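Mannan endo-1,4-beta-mannosidase (Mytilus edulis, PDB 2C0H) hydrolyses internal beta-1,4-mannosidic linkages of mannans, galactomannans and glucomannans, cutting mannotetraose and longer oligomers but not mannobiose or mannotriose. Local coordinates at residues V7-L12 against L286-M290; N25-V29 against T46-T50; D53-H57 against L334-Q338; N125-V129 against Y196-I201. The protein carries 3 engineered substitutions. One frame throughout, in Å; residues are numbered along the deposited sequence.

Contact 1: V7-L12 against L286-M290; sequences VSGTNL and LKKPM. With SO4 (sulfate ion), chain B.
The ring of P289 lies against one side of the tight hairpin V7-L12, overlapping V7, T10 and L12 at once. S8 to N11 form a type II' beta turn, with G9 at phi/psi 62/-116, closed by S8 N to N11 O (2.9 Å) and N11 N to S8 O (3.0 Å). P289 is extended (-64/157), its CA 4.1 Å from that of T10. P289 CD sits 3.6 Å from V7 CG1 (chi1 t) and 3.4 Å from G9 O; P289 CG is 3.7 Å from N11 O and 4.2 Å from L12 CD2. In this TIM barrel the hairpin precedes the first barrel strand, 17-25, with which its second strand, 11-14, pairs antiparallel; P289 leads into strand 290-294, so they meet at the N-terminal end of the barrel, away from the catalytic face. T10, chi1 p, brings CG2 to 3.7 Å from L286 O. No direct hydrogen bond crosses; P289 CA makes a CA-H...O contact with T10 O (3.5 Å), and a water joins T10 O (3.0 Å) to M290 N (3.1 Å). K287 and K288 point away: K287 NZ binds sulfate O4 at 2.9 Å, and K288 NZ salt-bridges D243.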
# COMPACT_ATOMS: atom_id res chain seq x y z
N VAL A 7 -5.75 11.54 9.31
CA VAL A 7 -6.97 10.73 9.39
C VAL A 7 -7.91 11.26 10.49
O VAL A 7 -7.45 11.55 11.60
CB VAL A 7 -6.67 9.25 9.74
CG1 VAL A 7 -7.95 8.41 9.89
CG2 VAL A 7 -5.75 8.64 8.73
N SER A 8 -9.20 11.34 10.19
CA SER A 8 -10.24 11.62 11.19
C SER A 8 -11.33 10.56 11.06
O SER A 8 -12.14 10.59 10.12
CB SER A 8 -10.80 13.03 10.99
OG SER A 8 -12.05 13.22 11.68
N GLY A 9 -11.37 9.61 12.00
CA GLY A 9 -12.34 8.53 11.96
C GLY A 9 -12.12 7.69 10.71
O GLY A 9 -11.06 7.09 10.55
N THR A 10 -13.11 7.68 9.82
CA THR A 10 -13.02 6.92 8.56
C THR A 10 -12.81 7.81 7.32
O THR A 10 -12.96 7.34 6.19
CB THR A 10 -14.24 6.01 8.35
OG1 THR A 10 -15.43 6.81 8.30
CG2 THR A 10 -14.37 5.00 9.49
N ASN A 11 -12.43 9.07 7.56
CA ASN A 11 -12.10 10.06 6.51
C ASN A 11 -10.60 10.42 6.48
O ASN A 11 -9.95 10.44 7.53
CB ASN A 11 -12.85 11.37 6.76
CG ASN A 11 -14.31 11.35 6.31
OD1 ASN A 11 -14.78 10.40 5.68
ND2 ASN A 11 -15.03 12.43 6.63
N LEU A 12 -10.09 10.74 5.30
CA LEU A 12 -8.76 11.36 5.12
C LEU A 12 -8.90 12.87 4.94
O LEU A 12 -9.82 13.35 4.27
CB LEU A 12 -8.03 10.77 3.90
CG LEU A 12 -7.54 9.33 4.00
CD1 LEU A 12 -7.01 8.84 2.66
CD2 LEU A 12 -6.47 9.17 5.05
N LEU A 286 -15.62 -1.22 9.59
CA LEU A 286 -14.27 -0.74 9.85
C LEU A 286 -14.24 0.63 10.53
O LEU A 286 -15.14 1.46 10.35
CB LEU A 286 -13.49 -0.67 8.54
CG LEU A 286 -13.39 -2.01 7.81
CD1 LEU A 286 -12.83 -1.81 6.43
CD2 LEU A 286 -12.54 -3.00 8.61
N LYS A 287 -13.17 0.88 11.29
CA LYS A 287 -13.02 2.10 12.06
C LYS A 287 -11.85 2.99 11.57
O LYS A 287 -11.43 3.94 12.25
CB LYS A 287 -12.84 1.74 13.53
CG LYS A 287 -13.99 0.98 14.12
CD LYS A 287 -13.84 0.77 15.62
CE LYS A 287 -12.72 -0.20 15.93
NZ LYS A 287 -12.76 -0.70 17.34
N LYS A 288 -11.33 2.69 10.38
CA LYS A 288 -10.32 3.52 9.71
C LYS A 288 -10.79 3.68 8.28
O LYS A 288 -11.62 2.87 7.86
CB LYS A 288 -8.95 2.84 9.67
CG LYS A 288 -8.41 2.34 10.99
CD LYS A 288 -7.05 1.69 10.75
CE LYS A 288 -6.57 0.86 11.92
NZ LYS A 288 -6.33 1.78 13.06
N PRO A 289 -10.24 4.67 7.56
CA PRO A 289 -10.55 4.80 6.13
C PRO A 289 -10.07 3.59 5.36
O PRO A 289 -9.18 2.88 5.80
CB PRO A 289 -9.77 6.04 5.70
CG PRO A 289 -9.42 6.79 6.96
CD PRO A 289 -9.29 5.72 7.99
N MET A 290 -10.68 3.37 4.20
CA MET A 290 -10.26 2.33 3.29
C MET A 290 -10.08 2.88 1.89
O MET A 290 -10.96 3.56 1.38
CB MET A 290 -11.28 1.19 3.24
CG MET A 290 -10.99 0.17 2.16
SD MET A 290 -11.95 -1.31 2.36
CE MET A 290 -10.99 -2.13 3.63
S SO4 B . -9.63 -2.51 16.38
O1 SO4 B . -8.84 -2.00 15.26
O2 SO4 B . -8.84 -3.51 17.10
O3 SO4 B . -10.86 -3.17 15.94
O4 SO4 B . -9.96 -1.42 17.29
O HOH W 1 -13.02 5.38 3.93

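Contact 2: N25-V29 against T46-T50; sequences NQAWV and TFEST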
# COMPACT_ATOMS: atom_id res chain seq x y z
N ASN A 25 -1.29 3.09 -9.55
CA ASN A 25 -0.04 2.40 -9.28
C ASN A 25 0.90 2.62 -10.44
O ASN A 25 0.49 2.47 -11.58
CB ASN A 25 -0.30 0.89 -9.16
CG ASN A 25 -1.00 0.50 -7.89
OD1 ASN A 25 -0.34 0.11 -6.93
ND2 ASN A 25 -2.34 0.54 -7.89
N GLN A 26 2.16 2.93 -10.16
CA GLN A 26 3.17 2.99 -11.24
C GLN A 26 3.29 1.58 -11.85
O GLN A 26 3.16 1.44 -13.06
CB GLN A 26 4.50 3.59 -10.75
CG GLN A 26 5.51 3.93 -11.87
CD GLN A 26 5.23 5.25 -12.61
OE1 GLN A 26 4.91 6.27 -12.01
NE2 GLN A 26 5.39 5.23 -13.93
N ALA A 27 3.52 0.50 -11.10
CA ALA A 27 4.04 0.45 -9.73
C ALA A 27 5.58 0.45 -9.77
O ALA A 27 6.23 0.50 -8.73
CB ALA A 27 3.54 -0.80 -9.04
N TRP A 28 6.16 0.36 -10.97
CA TRP A 28 7.61 0.39 -11.19
C TRP A 28 7.93 0.89 -12.60
O TRP A 28 7.04 0.99 -13.45
CB TRP A 28 8.21 -1.01 -11.00
CG TRP A 28 7.58 -2.07 -11.86
CD1 TRP A 28 7.86 -2.30 -13.18
CD2 TRP A 28 6.57 -3.02 -11.50
NE1 TRP A 28 7.08 -3.31 -13.66
CE2 TRP A 28 6.27 -3.77 -12.66
CE3 TRP A 28 5.88 -3.31 -10.31
CZ2 TRP A 28 5.33 -4.80 -12.65
CZ3 TRP A 28 4.94 -4.30 -10.31
CH2 TRP A 28 4.68 -5.05 -11.47
N VAL A 29 9.19 1.18 -12.86
CA VAL A 29 9.70 1.37 -14.23
C VAL A 29 10.65 0.21 -14.51
O VAL A 29 10.36 -0.64 -15.36
CB VAL A 29 10.35 2.76 -14.41
CG1 VAL A 29 10.98 2.87 -15.82
CG2 VAL A 29 9.31 3.87 -14.17
N THR A 46 10.30 8.50 -17.57
CA THR A 46 9.02 7.76 -17.44
C THR A 46 8.28 8.20 -16.19
O THR A 46 7.07 8.43 -16.21
CB THR A 46 9.24 6.23 -17.41
OG1 THR A 46 9.94 5.82 -18.60
CG2 THR A 46 7.93 5.49 -17.30
N PHE A 47 8.99 8.29 -15.07
CA PHE A 47 8.37 8.76 -13.86
C PHE A 47 7.75 10.17 -14.08
O PHE A 47 6.61 10.44 -13.67
CB PHE A 47 9.38 8.79 -12.70
CG PHE A 47 9.61 7.46 -12.01
CD1 PHE A 47 8.59 6.83 -11.27
CD2 PHE A 47 10.86 6.84 -12.05
CE1 PHE A 47 8.83 5.63 -10.61
CE2 PHE A 47 11.09 5.63 -11.41
CZ PHE A 47 10.09 5.04 -10.69
N GLU A 48 8.49 11.05 -14.75
CA GLU A 48 8.06 12.45 -14.96
C GLU A 48 6.90 12.54 -15.94
O GLU A 48 5.97 13.33 -15.74
CB GLU A 48 9.23 13.34 -15.42
CG GLU A 48 8.84 14.71 -15.97
CD GLU A 48 8.15 15.62 -14.95
OE1 GLU A 48 8.42 15.49 -13.73
OE2 GLU A 48 7.34 16.47 -15.39
N SER A 49 6.93 11.74 -17.00
CA SER A 49 5.83 11.78 -17.96
C SER A 49 4.54 11.26 -17.32
O SER A 49 3.45 11.75 -17.62
CB SER A 49 6.16 11.03 -19.25
OG SER A 49 6.32 9.66 -19.03
N THR A 50 4.66 10.26 -16.43
CA THR A 50 3.50 9.72 -15.71
C THR A 50 2.88 10.80 -14.82
O THR A 50 1.66 10.95 -14.78
CB THR A 50 3.87 8.46 -14.88
OG1 THR A 50 4.29 7.41 -15.75
CG2 THR A 50 2.70 7.97 -14.07
O HOH W 2 5.33 8.78 -11.51
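One direct hydrogen bond crosses here: Q26 NE2 donates to T50 OG1 at 3.0 Å, with an N-H...acceptor angle of 158°. The other end of the amide works through water, which donates to Q26 OE1 (2.6 Å) and to F47 O (3.0 Å). The apolar part belongs to V29. Its CG2 makes a CH-pi contact over one face of the F47 ring, 3.7 Å from the centroid, and lies 3.8 Å from T46 CG2. The chain leaves barrel strand 17-25 after N25 and turns through a cis peptide between Q26 and A27, with the CA-to-CB bonds of Q26 and V29 directed toward helix 40-56. This is the start of the first beta-alpha loop of the TIM barrel, at the C-terminal end of the strands, where this family has its active site; W65, which probably binds substrate as in relatives, is about 7 Å from Q26, side chain to side chain. With both amide ends engaged, Q26 has a defined flip in this buried setting: NE2 gives to the threonine hydroxyl, OE1 receives from the water.

Contact 3: D53-H57 against L334-Q338; sequences DMQSH and LRGMQ. Unlike the reference sequence in segment 53-57: M54 (reference Ile). Unlike the reference sequence in segment 334-338: M337 (reference Ile).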
# COMPACT_ATOMS: atom_id res chain seq x y z
N ASP A 53 1.04 13.43 -17.09
CA ASP A 53 -0.23 12.83 -17.54
C ASP A 53 -1.28 12.90 -16.43
O ASP A 53 -2.42 13.30 -16.65
CB ASP A 53 -0.05 11.36 -17.93
CG ASP A 53 0.68 11.14 -19.24
OD1 ASP A 53 1.00 12.13 -19.94
OD2 ASP A 53 0.94 9.95 -19.58
N MET A 54 -0.88 12.49 -15.23
CA MET A 54 -1.82 12.43 -14.12
C MET A 54 -2.30 13.80 -13.68
O MET A 54 -3.50 13.97 -13.49
CB MET A 54 -1.22 11.66 -12.95
CG MET A 54 -1.16 10.18 -13.24
SD MET A 54 -0.46 9.27 -11.88
CE MET A 54 -1.51 9.87 -10.54
N GLN A 55 -1.40 14.76 -13.56
CA GLN A 55 -1.80 16.12 -13.18
C GLN A 55 -2.82 16.68 -14.15
O GLN A 55 -3.83 17.25 -13.74
CB GLN A 55 -0.61 17.08 -13.08
CG GLN A 55 -1.05 18.49 -12.67
CD GLN A 55 0.07 19.46 -12.40
OE1 GLN A 55 1.11 19.44 -13.05
NE2 GLN A 55 -0.15 20.36 -11.45
N SER A 56 -2.57 16.49 -15.44
CA SER A 56 -3.50 17.02 -16.42
C SER A 56 -4.88 16.32 -16.40
O SER A 56 -5.87 16.93 -16.84
CB SER A 56 -2.87 17.01 -17.82
OG SER A 56 -2.69 15.70 -18.29
N HIS A 57 -4.96 15.08 -15.91
CA HIS A 57 -6.24 14.35 -15.79
C HIS A 57 -6.84 14.31 -14.38
O HIS A 57 -7.74 13.54 -14.11
CB HIS A 57 -6.08 12.93 -16.32
CG HIS A 57 -5.89 12.87 -17.79
ND1 HIS A 57 -4.67 13.12 -18.39
CD2 HIS A 57 -6.76 12.62 -18.80
CE1 HIS A 57 -4.80 13.03 -19.70
NE2 HIS A 57 -6.06 12.73 -19.98
N LEU A 334 -6.72 6.92 -16.95
CA LEU A 334 -6.78 8.38 -16.99
C LEU A 334 -8.21 8.89 -17.17
O LEU A 334 -8.61 9.87 -16.57
CB LEU A 334 -5.87 8.92 -18.10
CG LEU A 334 -4.36 8.72 -17.93
CD1 LEU A 334 -3.61 9.19 -19.18
CD2 LEU A 334 -3.85 9.43 -16.70
N ARG A 335 -9.01 8.22 -18.00
CA ARG A 335 -10.41 8.61 -18.18
C ARG A 335 -11.19 8.45 -16.86
O ARG A 335 -12.04 9.26 -16.52
CB ARG A 335 -11.05 7.78 -19.29
CG ARG A 335 -12.23 8.42 -20.01
CD ARG A 335 -12.79 7.47 -21.05
NE ARG A 335 -13.42 6.33 -20.40
CZ ARG A 335 -13.00 5.06 -20.43
NH1 ARG A 335 -11.98 4.70 -21.20
NH2 ARG A 335 -13.66 4.14 -19.74
N GLY A 336 -10.88 7.41 -16.09
CA GLY A 336 -11.49 7.22 -14.78
C GLY A 336 -11.14 8.34 -13.83
O GLY A 336 -12.03 8.91 -13.19
N MET A 337 -9.85 8.66 -13.71
CA MET A 337 -9.37 9.76 -12.85
C MET A 337 -10.04 11.07 -13.20
O MET A 337 -10.45 11.84 -12.34
CB MET A 337 -7.87 9.99 -12.99
CG MET A 337 -6.99 9.01 -12.36
SD MET A 337 -5.29 9.43 -12.80
CE MET A 337 -4.77 7.76 -13.17
N GLN A 338 -10.11 11.34 -14.49
CA GLN A 338 -10.66 12.59 -15.00
C GLN A 338 -12.11 12.81 -14.57
O GLN A 338 -12.54 13.98 -14.42
CB GLN A 338 -10.55 12.54 -16.52
CG GLN A 338 -10.81 13.82 -17.24
CD GLN A 338 -10.62 13.62 -18.73
OE1 GLN A 338 -9.89 14.36 -19.38
NE2 GLN A 338 -11.26 12.58 -19.26
O HOH W 3 -8.49 16.21 -17.99
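H57 has the largest share of the contact, and its rotamer explains how. With chi1 m and chi2 at 80°, the ring folds back along its own helix so that ND1 donates to D53 O at 2.9 Å. That same carbonyl also takes S56 OG at 2.9 Å (S56 chi1 is p) and H57 N at 3.2 Å, so three donors converge where helix 40-56 ends and H57 leaves helical geometry. Held this way, the imidazole turns a face to L334, whose CB makes a CH-pi contact 4.0 Å from the ring centroid. L334, in the m,t rotamer, sends its CD2 to 4.1 Å from D53 O and 4.4 Å from M54 CG. Deeper in, M54 (m,t,p) brings its CG to 4.2 Å from M337 SD; M337 is m,t with chi3 between wells, and both methionines replace an isoleucine of the reference sequence. Q338, with chi1 and chi2 both t, extends OE1 to a water (2.7 Å) that also donates to S56 O (3.0 Å). Q338 CA makes a CA-H...O contact with H57 O at 3.2 Å. Helices 40-56 and 330-339 are the first and last of the TIM barrel's outer ring, so their meeting helps close the circle; the indole NE1 of W330 donates to the carboxylate of D53, and M337 also touches S22 and A24 of strand 17-25 and F309 of helix 305-314.

Contact 4: N125-V129 against Y196-I201; sequences NGLMV and YSAQEI
A flat ring roofs a bent side chain: M128, rotamer t,p,p, pushes into the hollow between Y196 and the first turn of helix 198-215. Its CG packs on one face of the Y196 ring, 3.4 Å from the centroid and 12° off the normal, and SD follows in a Met-aromatic contact, 4.6 Å from the centroid. Beyond, M128 SD lies 3.6 Å from E200 O, and M128 CE is 4.4 Å from I201 CG1. M128 and E200 are in register, CA to CA 6.8 Å. Residues 125-129 end helix 121-129; Y196 is extended (-124/141), and S197 N-caps helix 198-215 in a capping box, E200 N to S197 OG 3.2 Å and S197 N to E200 OE1 2.9 Å. These helices follow successive barrel strands, 106-113 and 155-162. V129 (m) fills the flank, its CG1 3.7 Å from Y196 CE1. At the ring's edge N125 ND2, chi1 t, donates to Y196 OH (2.7 Å), which also bonds H121. Water bridges M128 O (2.7 Å) and E200 O (2.8 Å).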
# COMPACT_ATOMS: atom_id res chain seq x y z
N ASN A 125 12.53 -13.39 3.39
CA ASN A 125 12.20 -14.48 4.30
C ASN A 125 12.84 -14.33 5.67
O ASN A 125 12.19 -14.54 6.70
CB ASN A 125 12.59 -15.83 3.70
CG ASN A 125 12.27 -16.98 4.62
OD1 ASN A 125 13.16 -17.54 5.27
ND2 ASN A 125 11.01 -17.32 4.73
N GLY A 126 14.12 -14.00 5.67
CA GLY A 126 14.83 -13.78 6.93
C GLY A 126 14.20 -12.73 7.80
O GLY A 126 14.12 -12.87 9.02
N LEU A 127 13.77 -11.63 7.18
CA LEU A 127 13.15 -10.52 7.92
C LEU A 127 11.77 -10.94 8.46
O LEU A 127 11.32 -10.46 9.49
CB LEU A 127 13.01 -9.28 7.01
CG LEU A 127 14.26 -8.74 6.31
CD1 LEU A 127 13.95 -7.47 5.51
CD2 LEU A 127 15.37 -8.46 7.30
N MET A 128 11.09 -11.83 7.76
CA MET A 128 9.79 -12.33 8.20
C MET A 128 9.86 -13.32 9.37
O MET A 128 9.01 -13.29 10.26
CB MET A 128 9.06 -12.96 6.99
CG MET A 128 7.68 -13.51 7.28
SD MET A 128 6.47 -12.26 7.70
CE MET A 128 6.20 -11.53 6.08
N VAL A 129 10.86 -14.20 9.39
CA VAL A 129 10.86 -15.27 10.38
C VAL A 129 11.85 -15.08 11.53
O VAL A 129 11.72 -15.79 12.53
CB VAL A 129 11.09 -16.66 9.74
CG1 VAL A 129 10.05 -16.92 8.65
CG2 VAL A 129 12.50 -16.82 9.19
N TYR A 196 4.04 -18.60 5.80
CA TYR A 196 3.99 -17.82 7.04
C TYR A 196 2.64 -17.93 7.73
O TYR A 196 1.60 -17.95 7.09
CB TYR A 196 4.31 -16.34 6.76
CG TYR A 196 5.58 -16.17 5.95
CD1 TYR A 196 6.79 -16.70 6.40
CD2 TYR A 196 5.57 -15.54 4.72
CE1 TYR A 196 7.95 -16.58 5.65
CE2 TYR A 196 6.72 -15.42 3.97
CZ TYR A 196 7.92 -15.94 4.44
OH TYR A 196 9.06 -15.82 3.69
N SER A 197 2.66 -18.01 9.06
CA SER A 197 1.42 -17.99 9.81
C SER A 197 0.84 -16.58 9.84
O SER A 197 1.54 -15.60 9.61
CB SER A 197 1.66 -18.47 11.23
OG SER A 197 2.52 -17.60 11.93
N ALA A 198 -0.45 -16.48 10.15
CA ALA A 198 -1.09 -15.19 10.34
C ALA A 198 -0.36 -14.36 11.40
O ALA A 198 -0.18 -13.16 11.23
CB ALA A 198 -2.55 -15.35 10.72
N GLN A 199 0.07 -15.01 12.49
CA GLN A 199 0.82 -14.29 13.52
C GLN A 199 2.18 -13.73 13.03
O GLN A 199 2.58 -12.63 13.42
CB GLN A 199 1.00 -15.17 14.75
CG GLN A 199 1.69 -14.44 15.92
CD GLN A 199 3.20 -14.60 15.94
OE1 GLN A 199 3.75 -15.62 15.51
NE2 GLN A 199 3.90 -13.59 16.48
N GLU A 200 2.88 -14.46 12.17
CA GLU A 200 4.16 -13.97 11.62
C GLU A 200 3.98 -12.73 10.75
O GLU A 200 4.73 -11.75 10.86
CB GLU A 200 4.86 -15.08 10.83
CG GLU A 200 5.55 -16.10 11.72
CD GLU A 200 6.14 -17.26 10.94
OE1 GLU A 200 5.42 -17.82 10.07
OE2 GLU A 200 7.32 -17.62 11.20
N ILE A 201 2.96 -12.74 9.90
CA ILE A 201 2.65 -11.59 9.07
C ILE A 201 2.26 -10.40 9.94
O ILE A 201 2.71 -9.28 9.71
CB ILE A 201 1.53 -11.94 8.08
CG1 ILE A 201 2.08 -12.90 7.03
CG2 ILE A 201 0.96 -10.66 7.45
CD1 ILE A 201 1.04 -13.59 6.20
O HOH W 4 7.43 -11.49 11.48

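Contact 2 is the buried one; contacts 1, 3 and 4 are partly buried and run out to the surface. Contacts 2 and 3 share helix 40-56, on the same side of the chain's centre with their own centres 14 Å apart, whereas contacts 3 and 4 lie 38 Å apart on opposite sides. Contact 1 is made at the N-terminal end of the barrel by a turn and a proline. A water bridges the two segments in every contact, but only contacts 2 and 4 add a direct hydrogen bond between them, in each case from a side-chain amide to a hydroxyl, beside a ring with a CH group over its face.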